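Local coordinates for glutamate ABC superfamily ATP binding cassette transporter, binding protein (Enterococcus faecium DO, PDB 5EYF), which probably serves as the extracellular glutamate-binding component of an ABC transporter, capturing L-glutamate between two lobes for delivery to the membrane permease, at residues B[100-105]-B[198-203]. Sequence-based numbering, arbitrary orientation. Where two conformers were deposited one is given.
Sequences DVYFDA and EPYGIA
The Tyr200 side chain runs past Tyr102, Phe103 and Ala105 from CB to OH. Tyr200 CB sits 3.6 Å from Tyr102 CE2, where the two side chains meet at a slant. Further out, Tyr200 CD2 packs 3.6 Å from Phe103 CB, and Tyr200 CE2 reaches the CD2 corner of the Phe103 ring. The two rings point the same way with planes only 25° apart, but their centroids are 5.3 Å apart, so they are slid past each other with little overlap. Along the other edge and the tip, Tyr200 CE1, CZ and OH touch the Ala105 methyl, Tyr200 OH lying 3.6 Å from Ala105 CB. The hydroxyl itself bonds to Asp174, a glutamate-binding residue. In this family 3 solute-binding protein, of type II periplasmic-binding-protein fold, the antiparallel pairing contributes Glu198 and Tyr200 to the glutamate pocket; their CB atoms share a sheet face with Phe103 and Ala105. Backbone bonds fix the pairing: Tyr200 N gives a nearly straight bond to Phe103 O (2.8 Å, 168°), and Tyr200 O accepts from Tyr102 N. At the other end, Ala105 and Glu198 exchange two bonds, each donor standing above the carbonyl plane of its acceptor. Tyr102 has CG between its backbone N and carbonyl carbon (chi1 71°), which brings CE2 edge-on to Gly201 C; a water donates to both Tyr102 OH and Gly201 O, while Asp42 also bonds that hydroxyl. Val101 CG2 rests 3.7 Å from CB of Pro199, which points to the other face with Asp104.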
ATOM      1  N   ASP B 100      -1.252  10.130  -8.534  1.00 15.11           N
ATOM      2  CA  ASP B 100      -1.683   8.812  -8.071  1.00 12.95           C
ATOM      3  C   ASP B 100      -0.478   7.924  -7.743  1.00 12.27           C
ATOM      4  O   ASP B 100       0.613   8.053  -8.332  1.00 13.57           O
ATOM      5  CB  ASP B 100      -2.536   8.136  -9.155  1.00 16.40           C
ATOM      6  CG  ASP B 100      -3.842   8.858  -9.405  1.00 21.91           C
ATOM      7  OD1 ASP B 100      -4.364   9.520  -8.494  1.00 27.40           O
ATOM      8  OD2 ASP B 100      -4.386   8.706 -10.509  1.00 25.35           O
ATOM      9  N   VAL B 101      -0.702   6.999  -6.813  1.00 12.45           N
ATOM     10  CA  VAL B 101       0.328   6.047  -6.394  1.00 11.73           C
ATOM     11  C   VAL B 101       0.726   5.170  -7.571  1.00 12.04           C
ATOM     12  O   VAL B 101      -0.125   4.662  -8.306  1.00 13.91           O
ATOM     13  CB  VAL B 101      -0.196   5.202  -5.227  1.00 12.23           C
ATOM     14  CG1 VAL B 101       0.753   4.017  -4.859  1.00 14.53           C
ATOM     15  CG2 VAL B 101      -0.410   6.085  -3.988  1.00 14.48           C
ATOM     16  N   TYR B 102       2.034   4.987  -7.772  1.00 12.03           N
ATOM     17  CA  TYR B 102       2.477   4.101  -8.850  1.00 11.98           C
ATOM     18  C   TYR B 102       3.322   2.906  -8.372  1.00 13.05           C
ATOM     19  O   TYR B 102       3.700   2.060  -9.202  1.00 13.87           O
ATOM     20  CB  TYR B 102       3.242   4.911  -9.947  1.00 11.94           C
ATOM     21  CG  TYR B 102       4.602   5.376  -9.486  1.00 11.67           C
ATOM     22  CD1 TYR B 102       5.744   4.630  -9.797  1.00 12.74           C
ATOM     23  CD2 TYR B 102       4.752   6.525  -8.684  1.00 11.81           C
ATOM     24  CE1 TYR B 102       6.987   5.005  -9.338  1.00 13.14           C
ATOM     25  CE2 TYR B 102       6.018   6.912  -8.223  1.00 13.20           C
ATOM     26  CZ  TYR B 102       7.109   6.131  -8.525  1.00 13.38           C
ATOM     27  OH  TYR B 102       8.353   6.468  -8.018  1.00 14.09           O
ATOM     28  N   PHE B 103       3.634   2.803  -7.071  1.00 11.97           N
ATOM     29  CA  PHE B 103       4.354   1.661  -6.520  1.00 12.14           C
ATOM     30  C   PHE B 103       4.003   1.570  -5.036  1.00 12.41           C
ATOM     31  O   PHE B 103       3.932   2.593  -4.360  1.00 13.86           O
ATOM     32  CB  PHE B 103       5.887   1.807  -6.695  1.00 13.17           C
ATOM     33  CG  PHE B 103       6.664   0.550  -6.360  1.00 13.24           C
ATOM     34  CD1 PHE B 103       6.937  -0.400  -7.334  1.00 13.72           C
ATOM     35  CD2 PHE B 103       7.089   0.298  -5.049  1.00 13.04           C
ATOM     36  CE1 PHE B 103       7.622  -1.575  -7.029  1.00 13.84           C
ATOM     37  CE2 PHE B 103       7.803  -0.866  -4.744  1.00 14.54           C
ATOM     38  CZ  PHE B 103       8.062  -1.809  -5.729  1.00 13.90           C
ATOM     39  N   ASP B 104       3.855   0.348  -4.532  0.77 12.05           N
ATOM     40  CA  ASP B 104       3.431   0.100  -3.159  0.77 13.21           C
ATOM     41  C   ASP B 104       4.563  -0.560  -2.358  0.77 13.29           C
ATOM     42  O   ASP B 104       4.662  -1.782  -2.305  0.77 13.72           O
ATOM     43  CB  ASP B 104       2.176  -0.787  -3.229  0.77 14.17           C
ATOM     44  CG  ASP B 104       1.360  -0.770  -1.975  0.77 15.64           C
ATOM     45  OD1 ASP B 104       1.736  -0.038  -1.047  0.77 16.35           O
ATOM     46  OD2 ASP B 104       0.311  -1.479  -1.948  0.77 16.30           O
ATOM     47  N   ALA B 105       5.425   0.254  -1.748  1.00 13.67           N
ATOM     48  CA  ALA B 105       6.551  -0.262  -0.972  1.00 14.01           C
ATOM     49  C   ALA B 105       6.195  -0.322   0.515  1.00 14.37           C
ATOM     50  O   ALA B 105       5.074  -0.018   0.930  1.00 14.51           O
ATOM     51  CB  ALA B 105       7.817   0.580  -1.229  1.00 15.50           C
ATOM     52  N   GLU B 198       4.599   2.388   2.231  1.00 14.67           N
ATOM     53  CA  GLU B 198       5.329   3.467   1.556  1.00 15.09           C
ATOM     54  C   GLU B 198       4.816   3.553   0.131  1.00 14.51           C
ATOM     55  O   GLU B 198       5.462   3.056  -0.796  1.00 15.53           O
ATOM     56  CB  GLU B 198       6.843   3.219   1.567  1.00 14.54           C
ATOM     57  CG  GLU B 198       7.468   3.037   2.962  1.00 15.82           C
ATOM     58  CD  GLU B 198       7.526   4.294   3.801  1.00 18.05           C
ATOM     59  OE1 GLU B 198       7.669   5.403   3.276  1.00 18.90           O
ATOM     60  OE2 GLU B 198       7.450   4.186   5.040  1.00 19.03           O
ATOM     61  N   PRO B 199       3.648   4.158  -0.077  1.00 12.84           N
ATOM     62  CA  PRO B 199       3.139   4.328  -1.456  1.00 12.40           C
ATOM     63  C   PRO B 199       3.906   5.427  -2.180  1.00 12.36           C
ATOM     64  O   PRO B 199       3.970   6.564  -1.702  1.00 14.99           O
ATOM     65  CB  PRO B 199       1.672   4.719  -1.252  1.00 13.59           C
ATOM     66  CG  PRO B 199       1.660   5.342   0.128  1.00 15.59           C
ATOM     67  CD  PRO B 199       2.696   4.643   0.943  1.00 14.28           C
ATOM     68  N   TYR B 200       4.501   5.099  -3.324  1.00 12.42           N
ATOM     69  CA  TYR B 200       5.259   6.109  -4.054  1.00 11.69           C
ATOM     70  C   TYR B 200       4.349   6.934  -4.954  1.00 12.20           C
ATOM     71  O   TYR B 200       3.469   6.393  -5.640  1.00 12.86           O
ATOM     72  CB  TYR B 200       6.309   5.461  -4.949  1.00 13.85           C
ATOM     73  CG  TYR B 200       7.404   4.685  -4.273  1.00 13.60           C
ATOM     74  CD1 TYR B 200       7.605   4.745  -2.892  1.00 15.89           C
ATOM     75  CD2 TYR B 200       8.282   3.927  -5.040  1.00 14.50           C
ATOM     76  CE1 TYR B 200       8.637   4.030  -2.306  1.00 17.03           C
ATOM     77  CE2 TYR B 200       9.312   3.222  -4.471  1.00 15.62           C
ATOM     78  CZ  TYR B 200       9.485   3.270  -3.102  1.00 16.00           C
ATOM     79  OH  TYR B 200      10.547   2.558  -2.548  1.00 18.13           O
ATOM     80  N   GLY B 201       4.601   8.243  -4.975  1.00 13.07           N
ATOM     81  CA  GLY B 201       3.942   9.138  -5.902  1.00 13.46           C
ATOM     82  C   GLY B 201       4.961   9.978  -6.645  1.00 13.89           C
ATOM     83  O   GLY B 201       6.135  10.059  -6.266  1.00 14.82           O
ATOM     84  N   ILE B 202       4.502  10.572  -7.745  1.00 13.72           N
ATOM     85  CA  ILE B 202       5.295  11.553  -8.485  1.00 13.77           C
ATOM     86  C   ILE B 202       5.003  12.920  -7.901  1.00 14.70           C
ATOM     87  O   ILE B 202       3.847  13.342  -7.853  1.00 15.11           O
ATOM     88  CB  ILE B 202       4.967  11.506  -9.985  1.00 13.60           C
ATOM     89  CG1 ILE B 202       5.354  10.136 -10.532  1.00 15.13           C
ATOM     90  CG2 ILE B 202       5.661  12.678 -10.772  1.00 14.37           C
ATOM     91  CD1 ILE B 202       4.739   9.869 -11.947  1.00 15.16           C
ATOM     92  N   ALA B 203       6.050  13.637  -7.466  1.00 15.71           N
ATOM     93  CA  ALA B 203       5.837  14.934  -6.860  1.00 16.89           C
ATOM     94  C   ALA B 203       5.967  16.038  -7.898  1.00 17.27           C
ATOM     95  O   ALA B 203       6.900  16.042  -8.705  1.00 18.96           O
ATOM     96  CB  ALA B 203       6.825  15.161  -5.720  1.00 18.12           C
TER
HETATM   97  O   HOH W   1       8.647   8.823  -6.533  1.00 14.82           O